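Local structure of vacuolar protein sorting protein 36 (Saccharomyces cerevisiae, 2CAY) at residues V38-G43 and I62-D67; V85-G90 and L123-T128. The protein probably binds membrane lipids through its N-terminal PH domain and, as part of ESCRT-II, takes part in sorting proteins into multivesicular bodies. All coordinates share one frame; numbering follows the deposited sequence.

Contact 1. Residues V38-G43 and I62-D67; sequences VGLYHG and IIYIDD. With SO4 (sulfate ion), chain C.
L40 and Y64 meet in the buried core through a CH-pi contact. L40 puts its methyl CD1 over one face of the Y64 ring, offset toward the rim. L40 CD1 lies 4.0 Å from the ring centroid, and that line is 23° off the ring normal. The apolar contact is closest between L40 CD1 and Y64 CG, at 3.7 Å. L40 CG sits over Y64 CD1, while L40 CD2 reaches past the rim beside that atom, 3.7 Å from it. Y64 has its CG anti to the backbone N (chi1 169°), which carries the ring across to the other strand.

A second approach comes at the ring edge. The backbone O of V38 lies in the plane of the ring, 3.5 Å from Y64 CE1.

The two strands belong to different antiparallel sheets, 38-42 to one and 61-66 to the other. No hydrogen bond joins them here. Side chains fill the space between the sheets, as in the core of a PH domain.

The hydroxyl end of the Y64 ring is tied within its own strand. Y64 OH donates to D66 OD1 (2.8 Å between the two oxygens), on the anti lone pair of that oxygen. D66 OD2 accepts from K69 N. The carboxylate is therefore held at both oxygens. A leucine in place of Y64 would probably leave D66 OD1 without this donor and L40 without a ring face to pack on.

Y41 faces a different site and takes no part in the packing against 62-67. Its OH donates to sulfate O1, 2.7 Å away. S95, S115, R97 and R117 also bind this sulfate, and R97 makes a cation-pi contact with the Y41 ring. The ion probably comes from the crystallisation liquor.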
ATOM      1  N   VAL A  38      -7.204  -9.686  18.713  1.00 15.30           N
ATOM      2  CA  VAL A  38      -6.144  -8.858  18.133  1.00 14.55           C
ATOM      3  C   VAL A  38      -4.808  -9.405  18.628  1.00 15.51           C
ATOM      4  O   VAL A  38      -4.712  -9.888  19.786  1.00 16.32           O
ATOM      5  CB  VAL A  38      -6.355  -7.376  18.529  1.00 14.70           C
ATOM      6  CG1 VAL A  38      -5.148  -6.512  18.156  1.00 13.93           C
ATOM      7  CG2 VAL A  38      -7.643  -6.840  17.881  1.00 13.88           C
ATOM      8  N   GLY A  39      -3.811  -9.397  17.735  1.00 14.77           N
ATOM      9  CA  GLY A  39      -2.432  -9.745  18.074  1.00 14.20           C
ATOM     10  C   GLY A  39      -1.553  -8.521  17.897  1.00 13.94           C
ATOM     11  O   GLY A  39      -1.893  -7.589  17.122  1.00 13.61           O
ATOM     12  N   LEU A  40      -0.419  -8.509  18.598  1.00 12.69           N
ATOM     13  CA  LEU A  40       0.488  -7.355  18.583  1.00 12.39           C
ATOM     14  C   LEU A  40       1.734  -7.641  17.782  1.00 13.18           C
ATOM     15  O   LEU A  40       2.195  -8.796  17.751  1.00 14.11           O
ATOM     16  CB  LEU A  40       0.878  -6.952  20.012  1.00 12.49           C
ATOM     17  CG  LEU A  40      -0.237  -6.597  21.001  1.00  9.87           C
ATOM     18  CD1 LEU A  40       0.384  -6.132  22.364  1.00 12.46           C
ATOM     19  CD2 LEU A  40      -1.213  -5.511  20.431  1.00 11.36           C
ATOM     20  N   TYR A  41       2.249  -6.602  17.128  1.00 13.16           N
ATOM     21  CA  TYR A  41       3.548  -6.615  16.447  1.00 14.00           C
ATOM     22  C   TYR A  41       4.413  -5.504  16.997  1.00 14.53           C
ATOM     23  O   TYR A  41       3.931  -4.409  17.347  1.00 13.57           O
ATOM     24  CB  TYR A  41       3.383  -6.370  14.939  1.00 13.79           C
ATOM     25  CG  TYR A  41       2.928  -7.582  14.193  1.00 14.09           C
ATOM     26  CD1 TYR A  41       3.823  -8.267  13.340  1.00 15.38           C
ATOM     27  CD2 TYR A  41       1.603  -8.057  14.311  1.00 12.68           C
ATOM     28  CE1 TYR A  41       3.413  -9.402  12.639  1.00 16.03           C
ATOM     29  CE2 TYR A  41       1.189  -9.197  13.603  1.00 16.11           C
ATOM     30  CZ  TYR A  41       2.102  -9.852  12.774  1.00 15.96           C
ATOM     31  OH  TYR A  41       1.703 -10.961  12.070  1.00 16.16           O
ATOM     32  N   HIS A  42       5.699  -5.789  17.098  1.00 14.98           N
ATOM     33  CA  HIS A  42       6.648  -4.730  17.360  1.00 17.16           C
ATOM     34  C   HIS A  42       7.538  -4.668  16.125  1.00 16.97           C
ATOM     35  O   HIS A  42       8.270  -5.623  15.839  1.00 17.47           O
ATOM     36  CB  HIS A  42       7.484  -4.977  18.611  1.00 18.96           C
ATOM     37  CG  HIS A  42       8.309  -3.780  18.988  1.00 24.85           C
ATOM     38  ND1 HIS A  42       7.738  -2.564  19.335  1.00 27.92           N
ATOM     39  CD2 HIS A  42       9.650  -3.583  18.993  1.00 27.68           C
ATOM     40  CE1 HIS A  42       8.696  -1.680  19.555  1.00 30.21           C
ATOM     41  NE2 HIS A  42       9.864  -2.272  19.351  1.00 30.32           N
ATOM     42  N   GLY A  43       7.465  -3.552  15.402  1.00 16.56           N
ATOM     43  CA  GLY A  43       7.982  -3.474  14.038  1.00 16.90           C
ATOM     44  C   GLY A  43       7.326  -4.541  13.186  1.00 17.15           C
ATOM     45  O   GLY A  43       6.109  -4.753  13.271  1.00 15.52           O
ATOM     46  N   ILE A  62      -4.243   3.174  24.130  1.00 12.38           N
ATOM     47  CA  ILE A  62      -4.644   1.913  23.529  1.00 12.79           C
ATOM     48  C   ILE A  62      -4.190   0.822  24.483  1.00 13.32           C
ATOM     49  O   ILE A  62      -3.023   0.805  24.920  1.00 13.45           O
ATOM     50  CB  ILE A  62      -3.996   1.706  22.115  1.00 12.48           C
ATOM     51  CG1 ILE A  62      -4.595   2.694  21.104  1.00 13.16           C
ATOM     52  CG2 ILE A  62      -4.180   0.247  21.662  1.00 14.10           C
ATOM     53  CD1 ILE A  62      -3.637   3.047  19.865  1.00 13.93           C
ATOM     54  N   ILE A  63      -5.092  -0.090  24.807  1.00 13.08           N
ATOM     55  CA  ILE A  63      -4.827  -1.104  25.804  1.00 13.37           C
ATOM     56  C   ILE A  63      -5.057  -2.486  25.261  1.00 13.09           C
ATOM     57  O   ILE A  63      -6.104  -2.779  24.709  1.00 13.32           O
ATOM     58  CB  ILE A  63      -5.709  -0.886  27.055  1.00 13.34           C
ATOM     59  CG1 ILE A  63      -5.362   0.458  27.748  1.00 14.65           C
ATOM     60  CG2 ILE A  63      -5.607  -2.118  28.024  1.00 12.94           C
ATOM     61  CD1 ILE A  63      -6.426   0.882  28.784  1.00 15.05           C
ATOM     62  N   TYR A  64      -4.065  -3.350  25.407  1.00 12.04           N
ATOM     63  CA  TYR A  64      -4.201  -4.753  25.022  1.00 12.81           C
ATOM     64  C   TYR A  64      -4.460  -5.609  26.256  1.00 14.37           C
ATOM     65  O   TYR A  64      -3.624  -5.617  27.176  1.00 13.51           O
ATOM     66  CB  TYR A  64      -2.936  -5.213  24.277  1.00 12.95           C
ATOM     67  CG  TYR A  64      -2.839  -6.707  24.067  1.00 13.66           C
ATOM     68  CD1 TYR A  64      -3.366  -7.320  22.906  1.00 14.38           C
ATOM     69  CD2 TYR A  64      -2.238  -7.519  25.034  1.00 16.00           C
ATOM     70  CE1 TYR A  64      -3.293  -8.694  22.736  1.00 15.94           C
ATOM     71  CE2 TYR A  64      -2.164  -8.896  24.868  1.00 15.21           C
ATOM     72  CZ  TYR A  64      -2.692  -9.465  23.718  1.00 15.75           C
ATOM     73  OH  TYR A  64      -2.614 -10.818  23.563  1.00 15.10           O
ATOM     74  N   ILE A  65      -5.589  -6.331  26.259  1.00 15.41           N
ATOM     75  CA  ILE A  65      -5.942  -7.259  27.365  1.00 16.86           C
ATOM     76  C   ILE A  65      -5.770  -8.705  26.900  1.00 16.88           C
ATOM     77  O   ILE A  65      -6.566  -9.213  26.079  1.00 16.39           O
ATOM     78  CB  ILE A  65      -7.403  -7.044  27.901  1.00 16.96           C
ATOM     79  CG1 ILE A  65      -7.648  -5.590  28.333  1.00 18.60           C
ATOM     80  CG2 ILE A  65      -7.721  -8.047  29.027  1.00 17.64           C
ATOM     81  CD1 ILE A  65      -6.663  -5.042  29.399  1.00 22.92           C
ATOM     82  N   ASP A  66      -4.729  -9.362  27.406  1.00 16.57           N
ATOM     83  CA  ASP A  66      -4.427 -10.733  27.021  1.00 18.91           C
ATOM     84  C   ASP A  66      -5.566 -11.711  27.330  1.00 20.37           C
ATOM     85  O   ASP A  66      -6.107 -11.697  28.434  1.00 21.21           O
ATOM     86  CB  ASP A  66      -3.111 -11.188  27.676  1.00 18.92           C
ATOM     87  CG  ASP A  66      -2.563 -12.438  27.035  1.00 21.39           C
ATOM     88  OD1 ASP A  66      -2.290 -12.422  25.799  1.00 20.83           O
ATOM     89  OD2 ASP A  66      -2.446 -13.455  27.763  1.00 22.20           O
ATOM     90  N   ASP A  67      -5.948 -12.551  26.367  1.00 21.93           N
ATOM     91  CA  ASP A  67      -7.043 -13.487  26.600  1.00 24.48           C
ATOM     92  C   ASP A  67      -6.652 -14.529  27.659  1.00 25.40           C
ATOM     93  O   ASP A  67      -7.439 -14.802  28.558  1.00 26.06           O
ATOM     94  CB  ASP A  67      -7.478 -14.199  25.320  1.00 25.41           C
ATOM     95  CG  ASP A  67      -8.418 -13.346  24.443  1.00 29.18           C
ATOM     96  OD1 ASP A  67      -8.883 -12.245  24.857  1.00 32.07           O
ATOM     97  OD2 ASP A  67      -8.712 -13.806  23.319  1.00 33.54           O
TER
HETATM   98  S   SO4 C1283      -1.496 -11.790  10.638  1.00 18.13           S
HETATM   99  O1  SO4 C1283      -0.969 -11.149  11.829  1.00 17.01           O
HETATM  100  O2  SO4 C1283      -2.756 -12.473  10.934  1.00 15.29           O
HETATM  101  O3  SO4 C1283      -0.505 -12.798  10.222  1.00 21.40           O
HETATM  102  O4  SO4 C1283      -1.787 -10.855   9.583  1.00 15.98           O

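Contact 2. Residues V85-G90 and L123-T128; sequences VNYSSG and LFSQAT
This is a helix-on-sheet contact: strand 82-88, an outermost strand of its sheet within the chain, packs against the first turns of helix 122-137. A C-terminal helix that closes the end of two antiparallel sheets is a hallmark of the PH fold. Y87 and V85 both point toward the helix and meet S125 and T128, which lie one turn apart. No hydrogen bond crosses between the two segments.

Y87 meets S125 at its CD1 atom. S125 OG lies 3.5 Å from Y87 CD1 and approaches the ring obliquely. The polar ends of both residues have other partners: S125 OG bonds to the backbone O of G121, and Y87 OH to that of D120.

V85 and T128 meet by their methyls, with V85 CG1 4.0 Å from T128 CG2. T128 holds CG2 anti to its own N, while OG1 turns back along the helix to F124 O, at 2.9 Å. T128 N donates to the same F124 O from the opposite face of the carbonyl plane. F124 O thus accepts twice. The OG1 bond is what probably holds the rotation of T128, with CG2 against V85.

V85 also packs on L98 and L100 of strand 97-102 and on E129 and L132 farther along the helix, whereas F124 and T128 reach L57 of strand 53-58 in the other sheet.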
ATOM      1  N   VAL A  85      -1.432   7.128  12.907  1.00 15.43           N
ATOM      2  CA  VAL A  85      -1.871   5.754  12.769  1.00 16.44           C
ATOM      3  C   VAL A  85      -2.265   5.571  11.299  1.00 17.49           C
ATOM      4  O   VAL A  85      -2.753   6.514  10.658  1.00 17.63           O
ATOM      5  CB  VAL A  85      -3.009   5.355  13.771  1.00 16.96           C
ATOM      6  CG1 VAL A  85      -2.662   5.761  15.173  1.00 17.14           C
ATOM      7  CG2 VAL A  85      -4.325   6.000  13.381  1.00 17.60           C
ATOM      8  N   ASN A  86      -2.014   4.383  10.759  1.00 17.33           N
ATOM      9  CA  ASN A  86      -2.312   4.067   9.359  1.00 18.64           C
ATOM     10  C   ASN A  86      -2.921   2.674   9.259  1.00 17.24           C
ATOM     11  O   ASN A  86      -2.337   1.721   9.725  1.00 15.95           O
ATOM     12  CB  ASN A  86      -1.045   4.127   8.482  1.00 19.44           C
ATOM     13  CG  ASN A  86      -1.262   3.543   7.064  1.00 26.10           C
ATOM     14  OD1 ASN A  86      -2.079   4.042   6.250  1.00 33.22           O
ATOM     15  ND2 ASN A  86      -0.527   2.469   6.761  1.00 33.52           N
ATOM     16  N   TYR A  87      -4.099   2.578   8.642  1.00 16.04           N
ATOM     17  CA  TYR A  87      -4.764   1.306   8.367  1.00 15.94           C
ATOM     18  C   TYR A  87      -4.228   0.637   7.110  1.00 17.76           C
ATOM     19  O   TYR A  87      -4.136   1.281   6.059  1.00 18.99           O
ATOM     20  CB  TYR A  87      -6.263   1.557   8.186  1.00 14.11           C
ATOM     21  CG  TYR A  87      -7.080   0.303   7.908  1.00 14.63           C
ATOM     22  CD1 TYR A  87      -7.434  -0.570   8.948  1.00 12.02           C
ATOM     23  CD2 TYR A  87      -7.492  -0.018   6.611  1.00 12.92           C
ATOM     24  CE1 TYR A  87      -8.183  -1.730   8.707  1.00 12.84           C
ATOM     25  CE2 TYR A  87      -8.267  -1.187   6.362  1.00 15.20           C
ATOM     26  CZ  TYR A  87      -8.595  -2.030   7.423  1.00 12.29           C
ATOM     27  OH  TYR A  87      -9.348  -3.164   7.221  1.00 12.86           O
ATOM     28  N   SER A  88      -3.959  -0.664   7.191  1.00 18.51           N
ATOM     29  CA  SER A  88      -3.481  -1.459   6.040  1.00 19.98           C
ATOM     30  C   SER A  88      -4.423  -2.664   5.887  1.00 20.75           C
ATOM     31  O   SER A  88      -4.680  -3.389   6.850  1.00 19.14           O
ATOM     32  CB  SER A  88      -2.024  -1.868   6.279  1.00 21.25           C
ATOM     33  OG  SER A  88      -1.519  -2.660   5.220  1.00 24.37           O
ATOM     34  N   SER A  89      -4.993  -2.858   4.691  1.00 20.81           N
ATOM     35  CA  SER A  89      -6.221  -3.667   4.560  1.00 22.36           C
ATOM     36  C   SER A  89      -6.097  -5.173   4.395  1.00 23.49           C
ATOM     37  O   SER A  89      -7.114  -5.854   4.192  1.00 24.39           O
ATOM     38  CB  SER A  89      -7.049  -3.144   3.391  1.00 22.85           C
ATOM     39  OG  SER A  89      -6.221  -3.090   2.240  1.00 27.43           O
ATOM     40  N   GLY A  90      -4.879  -5.706   4.446  1.00 24.78           N
ATOM     41  CA  GLY A  90      -4.716  -7.161   4.451  1.00 25.53           C
ATOM     42  C   GLY A  90      -4.535  -7.754   3.056  1.00 26.42           C
ATOM     43  O   GLY A  90      -5.014  -8.854   2.793  1.00 27.10           O
ATOM     44  N   LEU A 123     -13.739  -0.061  12.196  1.00  9.16           N
ATOM     45  CA  LEU A 123     -14.320   0.860  13.195  1.00  9.77           C
ATOM     46  C   LEU A 123     -13.313   1.221  14.305  1.00  9.56           C
ATOM     47  O   LEU A 123     -13.271   2.359  14.768  1.00  8.24           O
ATOM     48  CB  LEU A 123     -15.567   0.248  13.817  1.00 10.59           C
ATOM     49  CG  LEU A 123     -16.795   0.072  12.887  1.00 12.50           C
ATOM     50  CD1 LEU A 123     -17.917  -0.633  13.644  1.00 13.02           C
ATOM     51  CD2 LEU A 123     -17.243   1.441  12.360  1.00 13.17           C
ATOM     52  N   PHE A 124     -12.516   0.240  14.724  1.00  9.39           N
ATOM     53  CA  PHE A 124     -11.473   0.503  15.721  1.00  9.43           C
ATOM     54  C   PHE A 124     -10.458   1.518  15.218  1.00  9.37           C
ATOM     55  O   PHE A 124     -10.070   2.449  15.936  1.00  9.81           O
ATOM     56  CB  PHE A 124     -10.769  -0.767  16.180  1.00  8.77           C
ATOM     57  CG  PHE A 124      -9.889  -0.538  17.410  1.00  9.62           C
ATOM     58  CD1 PHE A 124     -10.395  -0.714  18.693  1.00 12.35           C
ATOM     59  CD2 PHE A 124      -8.577  -0.085  17.266  1.00 11.57           C
ATOM     60  CE1 PHE A 124      -9.563  -0.450  19.833  1.00 12.82           C
ATOM     61  CE2 PHE A 124      -7.753   0.149  18.399  1.00 12.99           C
ATOM     62  CZ  PHE A 124      -8.263  -0.022  19.670  1.00 12.42           C
ATOM     63  N   SER A 125     -10.019   1.338  13.983  1.00  8.17           N
ATOM     64  CA  SER A 125      -9.015   2.224  13.405  1.00  8.98           C
ATOM     65  C   SER A 125      -9.567   3.630  13.234  1.00  9.71           C
ATOM     66  O   SER A 125      -8.886   4.599  13.519  1.00  9.88           O
ATOM     67  CB  SER A 125      -8.519   1.683  12.071  1.00  8.06           C
ATOM     68  OG  SER A 125      -7.937   0.401  12.273  1.00 10.61           O
ATOM     69  N   GLN A 126     -10.808   3.732  12.750  1.00 10.07           N
ATOM     70  CA  GLN A 126     -11.442   5.054  12.598  1.00 10.97           C
ATOM     71  C   GLN A 126     -11.564   5.799  13.946  1.00  9.25           C
ATOM     72  O   GLN A 126     -11.260   7.002  14.039  1.00 10.00           O
ATOM     73  CB  GLN A 126     -12.825   4.890  11.940  1.00 11.09           C
ATOM     74  CG  GLN A 126     -12.673   4.614  10.412  1.00 14.17           C
ATOM     75  CD  GLN A 126     -13.994   4.252   9.717  1.00 15.37           C
ATOM     76  OE1 GLN A 126     -14.947   3.795  10.354  1.00 22.59           O
ATOM     77  NE2 GLN A 126     -14.044   4.454   8.396  1.00 20.24           N
ATOM     78  N   ALA A 127     -11.975   5.087  14.980  1.00  8.70           N
ATOM     79  CA  ALA A 127     -12.109   5.673  16.313  1.00  8.91           C
ATOM     80  C   ALA A 127     -10.703   6.118  16.832  1.00  9.08           C
ATOM     81  O   ALA A 127     -10.543   7.174  17.431  1.00  8.43           O
ATOM     82  CB  ALA A 127     -12.723   4.648  17.256  1.00  8.77           C
ATOM     83  N   THR A 128      -9.687   5.301  16.574  1.00  9.11           N
ATOM     84  CA  THR A 128      -8.313   5.615  17.017  1.00  9.69           C
ATOM     85  C   THR A 128      -7.771   6.859  16.302  1.00  9.96           C
ATOM     86  O   THR A 128      -7.168   7.724  16.939  1.00  9.96           O
ATOM     87  CB  THR A 128      -7.350   4.405  16.790  1.00  8.86           C
ATOM     88  OG1 THR A 128      -7.825   3.267  17.536  1.00 10.46           O
ATOM     89  CG2 THR A 128      -5.915   4.769  17.273  1.00 10.24           C
TER

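Contact 1 joins the two sheets through the core, and contact 2 sets the C-terminal helix against the edge of one of them. Their centres are about 14 Å apart. They touch where I62 CD1 meets T128 CG2 at 3.9 Å, so this one methyl is shared by the two contacts. Segments 38-43 and 85-90 lie in the same sheet. R97 connects them: its backbone bonds to S88, and its side chain belongs to the sulfate site. For a lipid-binding PH domain, this basic anion site could resemble one for a lipid phosphate, though the sulfate does not prove it.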